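Local structure of ribosomal protein L11 methyltransferase (Lactobacillus delbrueckii subsp. bulgaricus ATCC BAA-365, 3GRZ) at residues Ala13-Trp18 / Ile30-Pro35; Leu52-Ala57 / Gln154-Gly159; Ala77-Gly82 / Asn106-Ile111; Ser117-Val122 / Leu139-Gln144; Ser158-Leu163 / Ile189-Ser194. The protein probably methylates lysine side chains of ribosomal protein L11 with S-adenosyl-L-methionine as methyl donor, this chain being the C-terminal, cofactor-binding part of the enzyme. All coordinates share one frame; numbering follows the deposited sequence.

Overall arrangement
The chain from its N terminus illustrates how short and long loops build one domain. Interaction 1 closes a short loop by pairing 13-18 with 30-35 in the small N-terminal sheet. Helix 44-57 then opens interaction 2, whose long loop ends on strand 153-161, an inner strand of the large sheet. Two contacts fall within that loop: interaction 3 joins helix 73-80 to the connection after helix 93-105, and interaction 4 joins the connection after strand 112-115 to helix 135-145. Interaction 5 starts where interaction 2 ends, sharing Ser158 and Gly159, and adds strand 188-195. Interaction 3 also touches interaction 1 through Asn106 and Arg32.

Interaction 1. Residues Ala13-Trp18 / Ile30-Pro35; sequences AIVPEW and IIRLDP
Ala13 and Ile31 start a run of parallel strand pairing that illustrates how main-chain bonds can set the register while side chains do separate work on each face. Among the hydrogen bonds, Ile31 N meets Ala13 O at 2.8 Å and is nearly straight at 174°. Val15 N then gives to Ile31 O, and Leu33 N gives to Val15 O at 3.0 Å. Past the end of the strands Glu17 N still gives to Leu33 O, but this bond is weak, bent to 129°.

Between the strands, apolar contacts join neighbouring side chains. Ile30 spans two partners: chi2 of -51° sets its CD1 toward Ala13 CB, 3.8 Å away, while CG2, anti to the backbone N, meets Val15 CB. Leu33 CD1 approaches Ile14 CG2 at 3.8 Å, and Ile73 of helix 73-80 packs on Ile14 and Ile31. Beyond the strand ends, Trp18 CZ3 comes within 3.5 Å of Pro35 CG.

Among the charged side chains, Arg32 is modelled in two conformers; in one, Val15 CG1 sits over a guanidinium face, near its rim, and NH2 bonds to Glu19 O, a geometry less certain for resting on that copy alone. The chemistry implies a sheet held in line by its backbone and lined by branched apolar side chains, with Ile14 close to Thr47, a predicted S-adenosyl-L-methionine site.

Interaction 2. Residues Leu52-Ala57 / Gln154-Gly159; sequences LGIERA and QVIFSG
Gln154 OE1 accepts a hydrogen bond of 2.6 Å from a water that also donates to Ala57 O, while the other end of the same amide is engaged by a second water. That second water accepts from Gln154 NE2 at 2.8 Å and from Arg56 NH2 at 3.1 Å, lying in the plane of the guanidinium at its edge. The case illustrates how waters can join a helix end to a strand where no direct hydrogen bond forms: the two nitrogens, Arg56 NH2 and Gln154 NE2, stay 4.1 Å apart, with the guanidinium and amide planes turned 64° from each other. Held through both its oxygen and its nitrogen, the Gln154 amide is probably fixed in its rotation. The extended chain of Arg56 carries the guanidinium out to the water it shares with Gln154, and its NE makes a weak bond to Gln48 of the second subunit.

Deeper in, the contact is apolar. Ile156 points toward the helix and presses CD1 against Gly53 C at 3.4 Å; a side chain on Gly53 would run into Ile156 CG2. The same CD1 methyl of Ile156 meets Ile54 CG1 at 3.7 Å, the two side chains crossing at about a right angle. Leu128 of strand 126-132 packs beside Ile156 and Ala57.

The axes of 52-57 and 154-159 approach to 8.9 Å and run nearly antiparallel, so that helix 44-57 lies on strand 153-161 of the central sheet as in the Rossmann-like fold of S-adenosyl-L-methionine-dependent methyltransferases.

Interaction 3. Residues Ala77-Gly82 / Asn106-Ile111; sequences AAHKLG and NGIYDI
His79 and Ile108 make a CH-pi contact that joins helix 73-80 to the connection after helix 93-105 in this Rossmann-like domain, next to the Schellman motif that ends the latter helix at Gly107. Ile108 CG2 stands over the centre of the imidazole, 3.8 Å from its centroid, while Ile108 CD1 lies 3.7 Å from His79 ND1. With CG anti to the backbone N (chi1 -176°), His79 sends its ring out toward the loop, and Ile111 CD1 lies near its CB.

The direct polar contact is slight: His79 NE2 gives a weak hydrogen bond to Asp110 OD1, 2.8 Å long but bent to 116°. An alanine in place of His79 would probably leave the methyl of Ile108 CG2 without the ring it packs on and Asp110 without this weak mate.

Charge and water act at Lys80. Its main partner is Glu29, in a salt bridge, and its CE packs on Asn106 CB at 3.7 Å. Asn106 in turn holds Arg32 N through OD1. Two waters complete the link: one joins Lys80 NZ to Asn106 O, and the other accepts from Lys80 NZ at 2.7 Å while donating to Asn106 OD1.

Interaction 4. Residues Ser117-Val122 / Leu139-Gln144; sequences SLLADV and LDLIPQ
Leu119 and Gln144 meet where a type II' beta turn, Ser117 to Ala120, packs against helix 135-145 on one side of the Rossmann-like sheet. The contact illustrates how a single amide can tie a loop to a helix across a boundary between core and solvent.

The tight part is apolar and formed by two buried leucines. In Leu141, chi1 of -179° sets CG anti to the backbone N and chi2 of 60° brings CD1 to Leu119 CD1, 3.9 Å away. These side chains reach inward to Ile129 and Ala131 of strand 126-132.

Toward the solvent side lies Leu118, at the positive-phi corner of the turn. It reaches the helix with CD1 3.7 Å from CB of exposed Asp140, and its CD2 meets Leu141 CB. A glycerol, probably from the crystallisation liquor, lies near Leu118 and makes a weak bond with Ser117 OG. Gln144 extends beyond CG to bridge the two regions: its OE1 accepts from Leu119 N at 2.9 Å, with an angle of 141° at the hydrogen, and also brushes Leu119 CB. At the other end of the amide, Gln144 NE2 gives a bond of 2.9 Å to a water that donates to Ser117 O.

Interaction 5. Residues Ser158-Leu163 / Ile189-Ser194; sequences SGIDYL and IGLAIS
Ile160 and Ile189 form an antiparallel hydrogen-bonded pair where strand 153-161 meets strand 188-195, the reversed strand that marks the seven-stranded sheet of S-adenosyl-L-methionine-dependent methyltransferases. The two bonds differ in strength. Ile189 N gives to Ile160 O at 2.7 Å, in the carbonyl plane, whereas the return bond from Ile160 N to Ile189 O is weak at 3.5 Å.

Their side chains lie on one face and touch CB to CB at 3.9 Å. From there chi2 of 155° places Ile160 CD1 at Leu191 CD1, 3.7 Å away, the two side chains crossing at about a right angle. Ile189 crosses Ile160 obliquely, its CD1 4.0 Å from Tyr162 CB. An alanine at Ile160 would probably leave Leu191 CD1 without its mate and open a gap against Ile168 of helix 165-174, which packs on both side chains.

Farther out lies Gly159, whose positive phi of 87° turns the backbone just before Ile160; it is close to Asn132, a predicted S-adenosyl-L-methionine site, while Ser158 OG bonds to Thr46 O. Tyr162 makes a cation-pi contact with Arg184. Asp161 is held at the turn after the strand: OD1 pairs with Arg187 in a salt bridge, and OD2 closes an Asx turn, met from above the carboxylate plane by Leu163 N at 3.3 Å.

Interaction 1. Residues Ala13-Trp18 / Ile30-Pro35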
# COMPACT_ATOMS: atom_id res chain seq x y z
N ALA B 13 6.46 11.05 -1.19
CA ALA B 13 7.49 11.17 -2.21
C ALA B 13 8.85 11.45 -1.55
O ALA B 13 8.93 12.00 -0.44
CB ALA B 13 7.12 12.27 -3.25
N ILE B 14 9.91 11.02 -2.22
CA ILE B 14 11.26 11.26 -1.73
C ILE B 14 11.94 12.23 -2.68
O ILE B 14 11.84 12.09 -3.90
CB ILE B 14 12.11 9.97 -1.62
CG1 ILE B 14 11.44 8.93 -0.73
CG2 ILE B 14 13.51 10.27 -1.09
CD1 ILE B 14 12.14 7.58 -0.81
N VAL B 15 12.64 13.20 -2.10
CA VAL B 15 13.23 14.30 -2.85
C VAL B 15 14.67 14.51 -2.35
O VAL B 15 14.92 14.40 -1.16
CB VAL B 15 12.31 15.53 -2.71
CG1 VAL B 15 13.04 16.81 -2.40
CG2 VAL B 15 11.44 15.67 -3.93
N PRO B 16 15.63 14.76 -3.27
CA PRO B 16 16.99 15.08 -2.82
C PRO B 16 16.98 16.43 -2.10
O PRO B 16 16.18 17.29 -2.46
CB PRO B 16 17.78 15.19 -4.13
CG PRO B 16 16.93 14.48 -5.16
CD PRO B 16 15.53 14.75 -4.74
N GLU B 17 17.83 16.61 -1.10
CA GLU B 17 17.75 17.79 -0.21
C GLU B 17 17.83 19.17 -0.88
O GLU B 17 17.26 20.14 -0.37
CB GLU B 17 18.76 17.69 0.94
CG GLU B 17 20.24 17.62 0.53
CD GLU B 17 20.90 18.99 0.40
OE1 GLU B 17 20.54 19.90 1.18
OE2 GLU B 17 21.77 19.16 -0.48
N TRP B 18 18.53 19.24 -2.02
CA TRP B 18 18.70 20.49 -2.77
C TRP B 18 17.45 20.95 -3.53
O TRP B 18 17.32 22.14 -3.82
CB TRP B 18 19.90 20.39 -3.73
CG TRP B 18 19.68 19.45 -4.90
CD1 TRP B 18 18.93 19.69 -6.02
CD2 TRP B 18 20.24 18.15 -5.06
NE1 TRP B 18 18.97 18.60 -6.86
CE2 TRP B 18 19.77 17.64 -6.30
CE3 TRP B 18 21.09 17.35 -4.28
CZ2 TRP B 18 20.13 16.38 -6.77
CZ3 TRP B 18 21.44 16.10 -4.76
CH2 TRP B 18 20.96 15.62 -5.99
N ILE B 30 6.58 15.03 1.73
CA ILE B 30 7.86 15.06 1.01
C ILE B 30 8.97 14.75 1.99
O ILE B 30 9.15 15.44 3.00
CB ILE B 30 8.10 16.43 0.32
CG1 ILE B 30 6.94 16.78 -0.64
CG2 ILE B 30 9.44 16.45 -0.40
CD1 ILE B 30 6.55 15.69 -1.67
N ILE B 31 9.71 13.67 1.71
CA ILE B 31 10.83 13.32 2.57
C ILE B 31 12.13 13.70 1.87
O ILE B 31 12.46 13.16 0.81
CB ILE B 31 10.80 11.84 2.99
CG1 ILE B 31 9.56 11.57 3.84
CG2 ILE B 31 12.08 11.47 3.75
CD1 ILE B 31 9.43 10.13 4.29
N ARG B 32 12.83 14.66 2.46
CA ARG B 32 14.13 15.09 1.96
C ARG B 32 15.25 14.21 2.49
O ARG B 32 15.33 13.91 3.68
CB ARG B 32 14.37 16.57 2.28
CG ARG B 32 13.32 17.46 1.64
CD ARG B 32 13.61 18.95 1.79
NE ARG B 32 12.73 19.71 0.91
CZ ARG B 32 13.02 20.04 -0.35
NH1 ARG B 32 12.15 20.72 -1.08
NH2 ARG B 32 14.19 19.69 -0.88
N LEU B 33 16.11 13.75 1.57
CA LEU B 33 17.27 12.94 1.91
C LEU B 33 18.52 13.53 1.26
O LEU B 33 18.45 14.06 0.16
CB LEU B 33 17.09 11.49 1.43
CG LEU B 33 16.00 10.56 1.98
CD1 LEU B 33 16.17 9.18 1.38
CD2 LEU B 33 16.03 10.46 3.50
N ASP B 34 19.65 13.42 1.95
CA ASP B 34 20.92 13.94 1.46
C ASP B 34 21.70 12.78 0.82
O ASP B 34 22.13 11.86 1.51
CB ASP B 34 21.70 14.60 2.61
CG ASP B 34 23.03 15.26 2.16
OD1 ASP B 34 23.50 15.04 1.01
OD2 ASP B 34 23.61 15.99 2.98
N PRO B 35 21.89 12.84 -0.52
CA PRO B 35 22.55 11.79 -1.30
C PRO B 35 24.04 11.68 -1.00
O PRO B 35 24.63 10.63 -1.24
CB PRO B 35 22.36 12.25 -2.75
CG PRO B 35 21.26 13.23 -2.70
CD PRO B 35 21.45 13.94 -1.40

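Interaction 2. Residues Leu52-Ala57 / Gln154-Gly159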
# COMPACT_ATOMS: atom_id res chain seq x y z
N LEU B 52 4.41 0.68 1.87
CA LEU B 52 3.02 0.21 1.71
C LEU B 52 2.57 -0.59 2.92
O LEU B 52 1.43 -0.46 3.36
CB LEU B 52 2.85 -0.62 0.43
CG LEU B 52 3.00 0.12 -0.90
CD1 LEU B 52 2.92 -0.84 -2.10
CD2 LEU B 52 1.98 1.25 -1.02
N GLY B 53 3.48 -1.39 3.47
CA GLY B 53 3.22 -2.11 4.72
C GLY B 53 2.98 -1.18 5.90
O GLY B 53 2.13 -1.46 6.75
N ILE B 54 3.76 -0.09 5.98
CA ILE B 54 3.61 0.88 7.07
C ILE B 54 2.29 1.63 6.92
O ILE B 54 1.56 1.82 7.90
CB ILE B 54 4.80 1.88 7.15
CG1 ILE B 54 6.11 1.14 7.42
CG2 ILE B 54 4.58 2.93 8.26
CD1 ILE B 54 7.36 2.03 7.25
N GLU B 55 1.98 2.02 5.69
CA GLU B 55 0.72 2.70 5.38
C GLU B 55 -0.49 1.82 5.77
O GLU B 55 -1.48 2.31 6.30
CB GLU B 55 0.68 3.07 3.88
CG GLU B 55 -0.67 3.56 3.34
CD GLU B 55 -1.01 4.99 3.73
OE1 GLU B 55 -0.09 5.74 4.13
OE2 GLU B 55 -2.19 5.37 3.65
N ARG B 56 -0.36 0.51 5.54
CA ARG B 56 -1.40 -0.44 5.89
C ARG B 56 -1.52 -0.58 7.40
O ARG B 56 -2.63 -0.58 7.94
CB ARG B 56 -1.11 -1.79 5.22
CG ARG B 56 -2.03 -2.93 5.61
CD ARG B 56 -1.52 -4.23 4.98
NE ARG B 56 -2.23 -5.40 5.45
CZ ARG B 56 -1.95 -6.06 6.57
NH1 ARG B 56 -2.66 -7.12 6.93
NH2 ARG B 56 -0.96 -5.66 7.35
N ALA B 57 -0.37 -0.70 8.08
CA ALA B 57 -0.36 -0.98 9.52
C ALA B 57 -0.73 0.21 10.40
O ALA B 57 -1.29 0.02 11.47
CB ALA B 57 1.01 -1.55 9.95
N GLN B 154 3.00 -6.15 15.13
CA GLN B 154 3.12 -6.46 13.71
C GLN B 154 4.55 -6.23 13.24
O GLN B 154 5.32 -5.53 13.89
CB GLN B 154 2.15 -5.60 12.91
CG GLN B 154 0.71 -5.96 13.19
CD GLN B 154 -0.25 -5.01 12.55
OE1 GLN B 154 -0.56 -3.95 13.11
NE2 GLN B 154 -0.76 -5.39 11.39
N VAL B 155 4.90 -6.86 12.12
CA VAL B 155 6.26 -6.83 11.61
C VAL B 155 6.17 -6.59 10.10
O VAL B 155 5.32 -7.16 9.42
CB VAL B 155 7.06 -8.14 11.96
CG1 VAL B 155 8.43 -8.14 11.34
CG2 VAL B 155 7.27 -8.29 13.48
N ILE B 156 7.01 -5.70 9.59
CA ILE B 156 7.15 -5.50 8.15
C ILE B 156 8.58 -5.77 7.71
O ILE B 156 9.51 -5.12 8.19
CB ILE B 156 6.77 -4.06 7.74
CG1 ILE B 156 5.34 -3.75 8.20
CG2 ILE B 156 6.94 -3.87 6.22
CD1 ILE B 156 5.10 -2.30 8.35
N PHE B 157 8.74 -6.75 6.82
CA PHE B 157 10.03 -7.06 6.21
C PHE B 157 10.03 -6.64 4.77
O PHE B 157 9.03 -6.80 4.08
CB PHE B 157 10.33 -8.57 6.22
CG PHE B 157 10.74 -9.13 7.56
CD1 PHE B 157 11.03 -8.29 8.64
CD2 PHE B 157 10.89 -10.51 7.72
CE1 PHE B 157 11.42 -8.82 9.87
CE2 PHE B 157 11.28 -11.05 8.95
CZ PHE B 157 11.54 -10.21 10.03
N SER B 158 11.16 -6.13 4.32
CA SER B 158 11.39 -5.93 2.90
C SER B 158 12.85 -6.25 2.63
O SER B 158 13.61 -6.54 3.57
CB SER B 158 11.05 -4.50 2.50
OG SER B 158 10.98 -4.41 1.09
N GLY B 159 13.24 -6.23 1.35
CA GLY B 159 14.61 -6.54 0.95
C GLY B 159 14.84 -8.03 0.73
O GLY B 159 15.99 -8.47 0.64
O HOH W 1 0.12 -7.48 9.67
O HOH W 2 -2.44 -2.27 12.57

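Interaction 3. Residues Ala77-Gly82 / Asn106-Ile111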
# COMPACT_ATOMS: atom_id res chain seq x y z
N ALA B 77 9.55 8.22 7.72
CA ALA B 77 8.21 8.02 7.19
C ALA B 77 7.23 7.55 8.26
O ALA B 77 6.11 8.04 8.32
CB ALA B 77 8.26 7.02 6.08
N ALA B 78 7.68 6.63 9.12
CA ALA B 78 6.85 6.18 10.23
C ALA B 78 6.49 7.34 11.15
O ALA B 78 5.33 7.46 11.56
CB ALA B 78 7.57 5.07 11.02
N HIS B 79 7.46 8.21 11.44
CA HIS B 79 7.24 9.39 12.31
C HIS B 79 6.18 10.30 11.70
O HIS B 79 5.25 10.73 12.38
CB HIS B 79 8.55 10.15 12.56
CG HIS B 79 8.42 11.29 13.51
ND1 HIS B 79 7.96 12.54 13.13
CD2 HIS B 79 8.70 11.39 14.84
CE1 HIS B 79 7.95 13.34 14.18
NE2 HIS B 79 8.39 12.67 15.22
N LYS B 80 6.33 10.58 10.41
CA LYS B 80 5.40 11.47 9.69
C LYS B 80 3.99 10.87 9.60
O LYS B 80 2.99 11.61 9.65
CB LYS B 80 5.94 11.78 8.31
CG LYS B 80 7.06 12.81 8.33
CD LYS B 80 7.92 12.71 7.09
CE LYS B 80 8.85 13.90 6.94
NZ LYS B 80 8.12 15.20 6.94
N LEU B 81 3.91 9.54 9.52
CA LEU B 81 2.64 8.82 9.47
C LEU B 81 1.97 8.66 10.83
O LEU B 81 0.93 8.00 10.93
CB LEU B 81 2.80 7.47 8.78
CG LEU B 81 3.03 7.56 7.27
CD1 LEU B 81 3.37 6.20 6.69
CD2 LEU B 81 1.85 8.17 6.53
N GLY B 82 2.56 9.24 11.87
CA GLY B 82 1.91 9.36 13.16
C GLY B 82 2.31 8.31 14.18
O GLY B 82 1.51 8.00 15.06
N ASN B 106 14.07 17.08 7.61
CA ASN B 106 12.62 17.03 7.56
C ASN B 106 11.97 17.62 8.81
O ASN B 106 10.77 17.45 9.02
CB ASN B 106 12.17 15.60 7.27
CG ASN B 106 12.56 15.15 5.88
OD1 ASN B 106 11.98 15.59 4.89
ND2 ASN B 106 13.58 14.30 5.79
N GLY B 107 12.78 18.30 9.62
CA GLY B 107 12.31 19.00 10.82
C GLY B 107 11.96 18.07 11.97
O GLY B 107 11.13 18.41 12.80
N ILE B 108 12.61 16.91 12.01
CA ILE B 108 12.34 15.89 13.02
C ILE B 108 13.58 15.72 13.87
O ILE B 108 14.65 15.42 13.34
CB ILE B 108 11.96 14.51 12.38
CG1 ILE B 108 10.66 14.61 11.57
CG2 ILE B 108 11.82 13.41 13.45
CD1 ILE B 108 10.45 13.42 10.60
N TYR B 109 13.42 15.89 15.19
CA TYR B 109 14.56 15.89 16.13
C TYR B 109 14.40 14.86 17.24
O TYR B 109 15.32 14.66 18.03
CB TYR B 109 14.81 17.31 16.67
CG TYR B 109 15.12 18.29 15.56
CD1 TYR B 109 16.41 18.39 15.04
CD2 TYR B 109 14.12 19.08 14.99
CE1 TYR B 109 16.70 19.25 14.00
CE2 TYR B 109 14.40 19.95 13.93
CZ TYR B 109 15.70 20.03 13.45
OH TYR B 109 16.00 20.88 12.41
N ASP B 110 13.25 14.18 17.26
CA ASP B 110 12.91 13.23 18.32
C ASP B 110 12.87 11.75 17.92
O ASP B 110 12.28 10.95 18.63
CB ASP B 110 11.58 13.61 19.00
CG ASP B 110 10.38 13.57 18.06
OD1 ASP B 110 10.54 13.36 16.84
OD2 ASP B 110 9.26 13.78 18.54
N ILE B 111 13.49 11.38 16.80
CA ILE B 111 13.68 9.96 16.52
C ILE B 111 14.85 9.44 17.37
O ILE B 111 15.95 9.98 17.28
CB ILE B 111 13.90 9.67 15.02
CG1 ILE B 111 12.59 9.88 14.24
CG2 ILE B 111 14.42 8.22 14.83
CD1 ILE B 111 12.71 9.82 12.72
O HOH W 3 9.63 16.84 5.38
O HOH W 4 7.92 15.94 9.47

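Interaction 4. Residues Ser117-Val122 / Leu139-Gln144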
# COMPACT_ATOMS: atom_id res chain seq x y z
N SER B 117 23.54 -4.04 16.68
CA SER B 117 23.24 -5.06 15.70
C SER B 117 21.88 -5.69 15.99
O SER B 117 21.67 -6.29 17.05
CB SER B 117 24.34 -6.13 15.70
OG SER B 117 24.12 -7.07 14.68
N LEU B 118 20.97 -5.55 15.02
CA LEU B 118 19.59 -6.06 15.10
C LEU B 118 18.87 -5.48 16.31
O LEU B 118 18.71 -4.27 16.40
CB LEU B 118 19.54 -7.59 15.04
CG LEU B 118 20.10 -8.13 13.72
CD1 LEU B 118 20.18 -9.63 13.75
CD2 LEU B 118 19.26 -7.64 12.54
N LEU B 119 18.46 -6.34 17.24
CA LEU B 119 17.81 -5.86 18.46
C LEU B 119 18.56 -6.25 19.73
O LEU B 119 17.95 -6.31 20.80
CB LEU B 119 16.34 -6.31 18.52
CG LEU B 119 15.38 -5.71 17.49
CD1 LEU B 119 14.09 -6.51 17.42
CD2 LEU B 119 15.09 -4.23 17.76
N ALA B 120 19.87 -6.48 19.58
CA ALA B 120 20.75 -6.70 20.72
C ALA B 120 20.75 -5.46 21.61
O ALA B 120 20.92 -4.33 21.13
CB ALA B 120 22.17 -7.02 20.26
N ASP B 121 20.48 -5.67 22.89
CA ASP B 121 20.55 -4.60 23.87
C ASP B 121 19.44 -3.56 23.70
O ASP B 121 19.54 -2.45 24.24
CB ASP B 121 21.94 -3.95 23.83
CG ASP B 121 23.04 -4.90 24.29
OD1 ASP B 121 23.05 -5.27 25.48
OD2 ASP B 121 23.88 -5.28 23.45
N VAL B 122 18.39 -3.92 22.96
CA VAL B 122 17.22 -3.06 22.88
C VAL B 122 16.23 -3.56 23.92
O VAL B 122 15.74 -4.69 23.83
CB VAL B 122 16.59 -3.06 21.47
CG1 VAL B 122 15.31 -2.24 21.48
CG2 VAL B 122 17.56 -2.49 20.45
N LEU B 139 16.97 -13.56 8.73
CA LEU B 139 17.00 -14.87 9.40
C LEU B 139 17.56 -14.80 10.82
O LEU B 139 17.08 -15.51 11.70
CB LEU B 139 17.76 -15.91 8.56
CG LEU B 139 17.11 -16.35 7.23
CD1 LEU B 139 18.06 -17.17 6.37
CD2 LEU B 139 15.80 -17.10 7.45
N ASP B 140 18.54 -13.92 11.05
CA ASP B 140 19.04 -13.66 12.41
C ASP B 140 18.09 -12.79 13.24
O ASP B 140 18.04 -12.92 14.47
CB ASP B 140 20.43 -13.01 12.36
CG ASP B 140 21.49 -13.94 11.77
OD1 ASP B 140 21.33 -15.17 11.87
OD2 ASP B 140 22.48 -13.42 11.20
N LEU B 141 17.32 -11.93 12.57
CA LEU B 141 16.34 -11.08 13.25
C LEU B 141 15.12 -11.86 13.72
O LEU B 141 14.57 -11.57 14.79
CB LEU B 141 15.89 -9.91 12.35
CG LEU B 141 14.88 -8.92 12.94
CD1 LEU B 141 15.42 -8.20 14.21
CD2 LEU B 141 14.46 -7.90 11.89
N ILE B 142 14.69 -12.83 12.92
CA ILE B 142 13.45 -13.57 13.21
C ILE B 142 13.34 -14.07 14.68
O ILE B 142 12.36 -13.73 15.35
CB ILE B 142 13.11 -14.64 12.11
CG1 ILE B 142 12.63 -13.96 10.82
CG2 ILE B 142 12.05 -15.61 12.62
CD1 ILE B 142 12.72 -14.81 9.56
N PRO B 143 14.36 -14.81 15.21
CA PRO B 143 14.24 -15.29 16.60
C PRO B 143 14.28 -14.21 17.69
O PRO B 143 14.00 -14.51 18.86
CB PRO B 143 15.45 -16.22 16.77
CG PRO B 143 15.96 -16.49 15.41
CD PRO B 143 15.64 -15.26 14.61
N GLN B 144 14.61 -12.97 17.31
CA GLN B 144 14.62 -11.84 18.25
C GLN B 144 13.29 -11.10 18.32
O GLN B 144 13.09 -10.31 19.23
CB GLN B 144 15.73 -10.83 17.90
CG GLN B 144 17.11 -11.42 17.73
CD GLN B 144 18.22 -10.37 17.75
OE1 GLN B 144 17.96 -9.17 17.87
NE2 GLN B 144 19.47 -10.82 17.65
O HOH W 5 21.75 -9.04 17.18

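Interaction 5. Residues Ser158-Leu163 / Ile189-Ser194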
# COMPACT_ATOMS: atom_id res chain seq x y z
N SER B 158 11.16 -6.13 4.32
CA SER B 158 11.39 -5.93 2.90
C SER B 158 12.85 -6.25 2.63
O SER B 158 13.61 -6.54 3.57
CB SER B 158 11.05 -4.50 2.50
OG SER B 158 10.98 -4.41 1.09
N GLY B 159 13.24 -6.23 1.35
CA GLY B 159 14.61 -6.54 0.95
C GLY B 159 14.84 -8.03 0.73
O GLY B 159 15.99 -8.47 0.64
N ILE B 160 13.76 -8.80 0.64
CA ILE B 160 13.84 -10.26 0.43
C ILE B 160 13.87 -10.58 -1.05
O ILE B 160 12.91 -10.29 -1.76
CB ILE B 160 12.64 -11.00 1.08
CG1 ILE B 160 12.60 -10.75 2.58
CG2 ILE B 160 12.70 -12.51 0.80
CD1 ILE B 160 11.21 -10.90 3.21
N ASP B 161 14.97 -11.17 -1.53
CA ASP B 161 14.98 -11.73 -2.89
C ASP B 161 14.03 -12.94 -2.96
O ASP B 161 13.96 -13.71 -2.01
CB ASP B 161 16.39 -12.15 -3.29
CG ASP B 161 16.46 -12.64 -4.72
OD1 ASP B 161 16.38 -11.80 -5.63
OD2 ASP B 161 16.54 -13.87 -4.93
N TYR B 162 13.29 -13.10 -4.07
CA TYR B 162 12.26 -14.15 -4.18
C TYR B 162 12.77 -15.59 -3.96
O TYR B 162 12.03 -16.44 -3.46
CB TYR B 162 11.47 -14.04 -5.50
CG TYR B 162 12.19 -14.56 -6.72
CD1 TYR B 162 11.85 -15.80 -7.29
CD2 TYR B 162 13.20 -13.82 -7.32
CE1 TYR B 162 12.51 -16.28 -8.42
CE2 TYR B 162 13.87 -14.29 -8.44
CZ TYR B 162 13.53 -15.51 -8.99
OH TYR B 162 14.21 -15.94 -10.11
N LEU B 163 14.03 -15.84 -4.31
CA LEU B 163 14.67 -17.13 -4.09
C LEU B 163 14.91 -17.43 -2.61
O LEU B 163 15.00 -18.59 -2.21
CB LEU B 163 15.99 -17.22 -4.86
CG LEU B 163 15.91 -17.16 -6.39
CD1 LEU B 163 17.29 -16.96 -7.02
CD2 LEU B 163 15.22 -18.39 -6.98
N ILE B 189 10.61 -9.02 -2.52
CA ILE B 189 9.46 -9.40 -1.72
C ILE B 189 9.37 -8.51 -0.49
O ILE B 189 10.38 -8.23 0.16
CB ILE B 189 9.57 -10.89 -1.25
CG1 ILE B 189 9.86 -11.83 -2.43
CG2 ILE B 189 8.35 -11.33 -0.46
CD1 ILE B 189 8.68 -12.17 -3.28
N GLY B 190 8.14 -8.09 -0.17
CA GLY B 190 7.83 -7.46 1.11
C GLY B 190 6.77 -8.26 1.83
O GLY B 190 5.87 -8.82 1.20
N LEU B 191 6.86 -8.33 3.16
CA LEU B 191 5.89 -9.09 3.96
C LEU B 191 5.32 -8.30 5.12
O LEU B 191 6.08 -7.64 5.84
CB LEU B 191 6.53 -10.36 4.54
CG LEU B 191 7.27 -11.33 3.62
CD1 LEU B 191 8.01 -12.35 4.48
CD2 LEU B 191 6.30 -12.02 2.67
N ALA B 192 4.01 -8.38 5.29
CA ALA B 192 3.35 -7.94 6.52
C ALA B 192 3.10 -9.19 7.37
O ALA B 192 2.52 -10.17 6.89
CB ALA B 192 2.04 -7.23 6.22
N ILE B 193 3.55 -9.13 8.62
CA ILE B 193 3.69 -10.29 9.50
C ILE B 193 3.02 -10.01 10.85
O ILE B 193 3.09 -8.90 11.37
CB ILE B 193 5.20 -10.64 9.70
CG1 ILE B 193 5.82 -11.13 8.39
CG2 ILE B 193 5.43 -11.68 10.80
CD1 ILE B 193 7.33 -10.87 8.30
N SER B 194 2.35 -11.02 11.41
CA SER B 194 1.88 -10.96 12.80
C SER B 194 2.06 -12.32 13.46
O SER B 194 2.50 -13.27 12.81
CB SER B 194 0.42 -10.50 12.86
OG SER B 194 -0.43 -11.33 12.08